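Local structure of CS1 fimbrial subunit A (Escherichia coli, 4HJI) at residues 58-63 with 119-124. The protein is the CS1 pilin, a chaperone-usher subunit that builds the fimbriae with which the bacterium colonises the epithelium of specific host organs. Sequence-based numbering, arbitrary orientation. Where two conformers were deposited one is given.
Sequences VVHTND and NKVSST
One face of the H60 imidazole is covered by V121 in its modelled rotamer, one of two: the methyl CG2 lies 3.9 Å from the ring centroid, 13° off the normal, a CH-pi contact, while V58 CG2 meets the ring edge in plane. H60 and V121 form a non-hydrogen-bonded antiparallel pair. In the same rotamer the other methyl of V121, CG1, placed anti to the backbone N (chi1 -167°), lies 3.5 Å from V58 CG2. One residue along the strand, V59 is bonded through both backbone polar atoms to one residue: V59 N donates nearly straight to S122 OG (2.8 Å, 171°), and V59 O accepts from S122 N in the carbonyl plane at 2.9 Å. The serine hydroxyl therefore takes the place of a carbonyl acceptor; it donates in turn to S123 O, which fixes its rotation. T61 and K120 form the hydrogen-bonded antiparallel pair (T61 N to K120 O 3.1 Å, with a weak return bond from K120 N to T61 O), their side chains on the face opposite H60 and V121. T61 OG1 accepts from D63 N in an ST turn just where the strand ends. N119 OD1 lies 3.2 Å from N62 CA, and N62 OD1 is held by K156 of strand 144-156. Here strand 49-61 is flanked by 119-131 on one side and, through V58 with L28 and H60 with D26, by 25-29 on the other, while 114-116 flanks the far side of 119-121 and F113 packs on T61 and S122.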
ATOM      1  N   VAL A  58      -9.308  -1.122  -7.224  1.00 15.37           N
ATOM      2  CA  VAL A  58     -10.279  -2.198  -7.308  1.00 15.99           C
ATOM      3  C   VAL A  58      -9.544  -3.526  -7.365  1.00 15.87           C
ATOM      4  O   VAL A  58      -8.447  -3.602  -7.902  1.00 15.42           O
ATOM      5  CB  VAL A  58     -11.216  -2.088  -8.532  1.00 16.83           C
ATOM      6  CG1 VAL A  58     -12.155  -0.905  -8.371  1.00 17.25           C
ATOM      7  CG2 VAL A  58     -10.430  -2.015  -9.845  1.00 16.78           C
ATOM      8  N   VAL A  59     -10.162  -4.558  -6.787  1.00 16.34           N
ATOM      9  CA  VAL A  59      -9.637  -5.898  -6.834  1.00 16.55           C
ATOM     10  C   VAL A  59     -10.269  -6.639  -8.007  1.00 17.57           C
ATOM     11  O   VAL A  59     -11.489  -6.634  -8.165  1.00 18.15           O
ATOM     12  CB  VAL A  59      -9.912  -6.648  -5.510  1.00 16.72           C
ATOM     13  CG1 VAL A  59      -9.463  -8.093  -5.626  1.00 17.11           C
ATOM     14  CG2 VAL A  59      -9.200  -5.942  -4.373  1.00 15.96           C
ATOM     15  N   HIS A  60      -9.418  -7.256  -8.841  1.00 17.95           N
ATOM     16  CA  HIS A  60      -9.861  -8.143  -9.907  1.00 19.33           C
ATOM     17  C   HIS A  60      -9.632  -9.581  -9.503  1.00 20.06           C
ATOM     18  O   HIS A  60      -8.582  -9.903  -8.976  1.00 19.86           O
ATOM     19  CB  HIS A  60      -9.059  -7.927 -11.163  1.00 19.48           C
ATOM     20  CG  HIS A  60      -9.423  -6.701 -11.906  1.00 19.61           C
ATOM     21  ND1 HIS A  60      -9.652  -6.708 -13.264  1.00 20.59           N
ATOM     22  CD2 HIS A  60      -9.555  -5.416 -11.503  1.00 19.10           C
ATOM     23  CE1 HIS A  60      -9.950  -5.484 -13.660  1.00 20.52           C
ATOM     24  NE2 HIS A  60      -9.885  -4.680 -12.616  1.00 19.65           N
ATOM     25  N   THR A  61     -10.611 -10.439  -9.739  1.00 21.39           N
ATOM     26  CA  THR A  61     -10.435 -11.845  -9.434  1.00 22.31           C
ATOM     27  C   THR A  61     -11.059 -12.717 -10.499  1.00 23.97           C
ATOM     28  O   THR A  61     -11.961 -12.274 -11.211  1.00 24.46           O
ATOM     29  CB  THR A  61     -11.039 -12.179  -8.053  1.00 22.39           C
ATOM     30  OG1 THR A  61     -10.789 -13.552  -7.716  1.00 23.03           O
ATOM     31  CG2 THR A  61     -12.559 -11.891  -8.013  1.00 23.08           C
ATOM     32  N   ASN A  62     -10.583 -13.960 -10.575  1.00 25.12           N
ATOM     33  CA  ASN A  62     -11.218 -14.990 -11.394  1.00 27.02           C
ATOM     34  C   ASN A  62     -12.190 -15.880 -10.619  1.00 28.16           C
ATOM     35  O   ASN A  62     -12.702 -16.843 -11.178  1.00 29.52           O
ATOM     36  CB  ASN A  62     -10.165 -15.856 -12.103  1.00 27.72           C
ATOM     37  CG  ASN A  62      -9.459 -16.822 -11.171  1.00 27.95           C
ATOM     38  OD1 ASN A  62      -9.785 -16.934  -9.978  1.00 27.69           O
ATOM     39  ND2 ASN A  62      -8.476 -17.531 -11.715  1.00 28.58           N
ATOM     40  N   ASP A  63     -12.425 -15.560  -9.345  1.00 27.72           N
ATOM     41  CA  ASP A  63     -13.431 -16.253  -8.542  1.00 28.91           C
ATOM     42  C   ASP A  63     -14.056 -15.316  -7.516  1.00 28.44           C
ATOM     43  O   ASP A  63     -13.466 -15.009  -6.469  1.00 27.43           O
ATOM     44  CB  ASP A  63     -12.855 -17.492  -7.860  1.00 29.53           C
ATOM     45  CG  ASP A  63     -13.937 -18.380  -7.235  1.00 30.90           C
ATOM     46  OD1 ASP A  63     -15.117 -17.966  -7.144  1.00 31.29           O
ATOM     47  OD2 ASP A  63     -13.607 -19.513  -6.832  1.00 31.86           O
ATOM     48  N   ASN A 119     -14.747 -12.142 -15.760  0.50 29.55           N
ATOM     49  CA  ASN A 119     -14.248 -11.964 -14.415  0.50 27.96           C
ATOM     50  C   ASN A 119     -14.962 -10.827 -13.688  0.50 27.01           C
ATOM     51  O   ASN A 119     -15.955 -10.283 -14.172  0.50 27.58           O
ATOM     52  CB  ASN A 119     -12.728 -11.811 -14.445  0.50 26.96           C
ATOM     53  CG  ASN A 119     -12.026 -13.144 -14.340  0.50 27.35           C
ATOM     54  OD1 ASN A 119     -10.842 -13.218 -14.036  0.50 26.68           O
ATOM     55  ND2 ASN A 119     -12.765 -14.205 -14.556  0.50 28.69           N
ATOM     56  N   LYS A 120     -14.453 -10.499 -12.509  1.00 25.48           N
ATOM     57  CA  LYS A 120     -15.221  -9.822 -11.500  1.00 24.88           C
ATOM     58  C   LYS A 120     -14.353  -8.747 -10.884  1.00 23.09           C
ATOM     59  O   LYS A 120     -13.153  -8.955 -10.685  1.00 22.09           O
ATOM     60  CB  LYS A 120     -15.645 -10.849 -10.447  1.00 25.44           C
ATOM     61  CG  LYS A 120     -16.737 -11.805 -10.931  1.00 27.19           C
ATOM     62  CD  LYS A 120     -18.126 -11.351 -10.496  1.00 27.95           C
ATOM     63  CE  LYS A 120     -19.176 -12.443 -10.642  1.00 29.68           C
ATOM     64  NZ  LYS A 120     -19.087 -13.188 -11.927  1.00 30.74           N
ATOM     65  N   VAL A 121     -14.947  -7.583 -10.634  1.00 22.58           N
ATOM     66  CA  VAL A 121     -14.205  -6.451 -10.099  1.00 21.29           C
ATOM     67  C   VAL A 121     -14.929  -5.914  -8.876  1.00 21.07           C
ATOM     68  O   VAL A 121     -16.153  -5.788  -8.880  1.00 21.90           O
ATOM     69  CB  VAL A 121     -13.971  -5.292 -11.136  1.00 21.23           C
ATOM     70  CG1 VAL A 121     -12.939  -4.298 -10.633  0.50 20.05           C
ATOM     71  CG2 VAL A 121     -13.637  -5.818 -12.521  0.50 21.85           C
ATOM     72  N   SER A 122     -14.159  -5.592  -7.841  1.00 19.96           N
ATOM     73  CA  SER A 122     -14.719  -5.099  -6.582  1.00 19.90           C
ATOM     74  C   SER A 122     -15.193  -3.657  -6.722  1.00 19.93           C
ATOM     75  O   SER A 122     -14.823  -2.963  -7.665  1.00 19.73           O
ATOM     76  CB  SER A 122     -13.651  -5.168  -5.486  1.00 18.94           C
ATOM     77  OG  SER A 122     -12.685  -4.146  -5.673  1.00 17.96           O
ATOM     78  N   SER A 123     -16.015  -3.197  -5.782  1.00 20.34           N
ATOM     79  CA  SER A 123     -16.247  -1.768  -5.647  1.00 20.36           C
ATOM     80  C   SER A 123     -14.934  -1.100  -5.220  1.00 19.27           C
ATOM     81  O   SER A 123     -13.978  -1.774  -4.835  1.00 18.45           O
ATOM     82  CB  SER A 123     -17.333  -1.503  -4.600  1.00 21.20           C
ATOM     83  OG  SER A 123     -16.956  -2.099  -3.378  1.00 20.90           O
ATOM     84  N   THR A 124     -14.899   0.227  -5.265  1.00 19.37           N
ATOM     85  CA  THR A 124     -13.675   0.957  -4.950  1.00 18.68           C
ATOM     86  C   THR A 124     -13.237   0.748  -3.503  1.00 18.33           C
ATOM     87  O   THR A 124     -14.049   0.862  -2.571  1.00 18.97           O
ATOM     88  CB  THR A 124     -13.818   2.459  -5.274  1.00 19.08           C
ATOM     89  OG1 THR A 124     -14.137   2.599  -6.659  1.00 19.84           O
ATOM     90  CG2 THR A 124     -12.550   3.214  -4.978  1.00 18.33           C
TER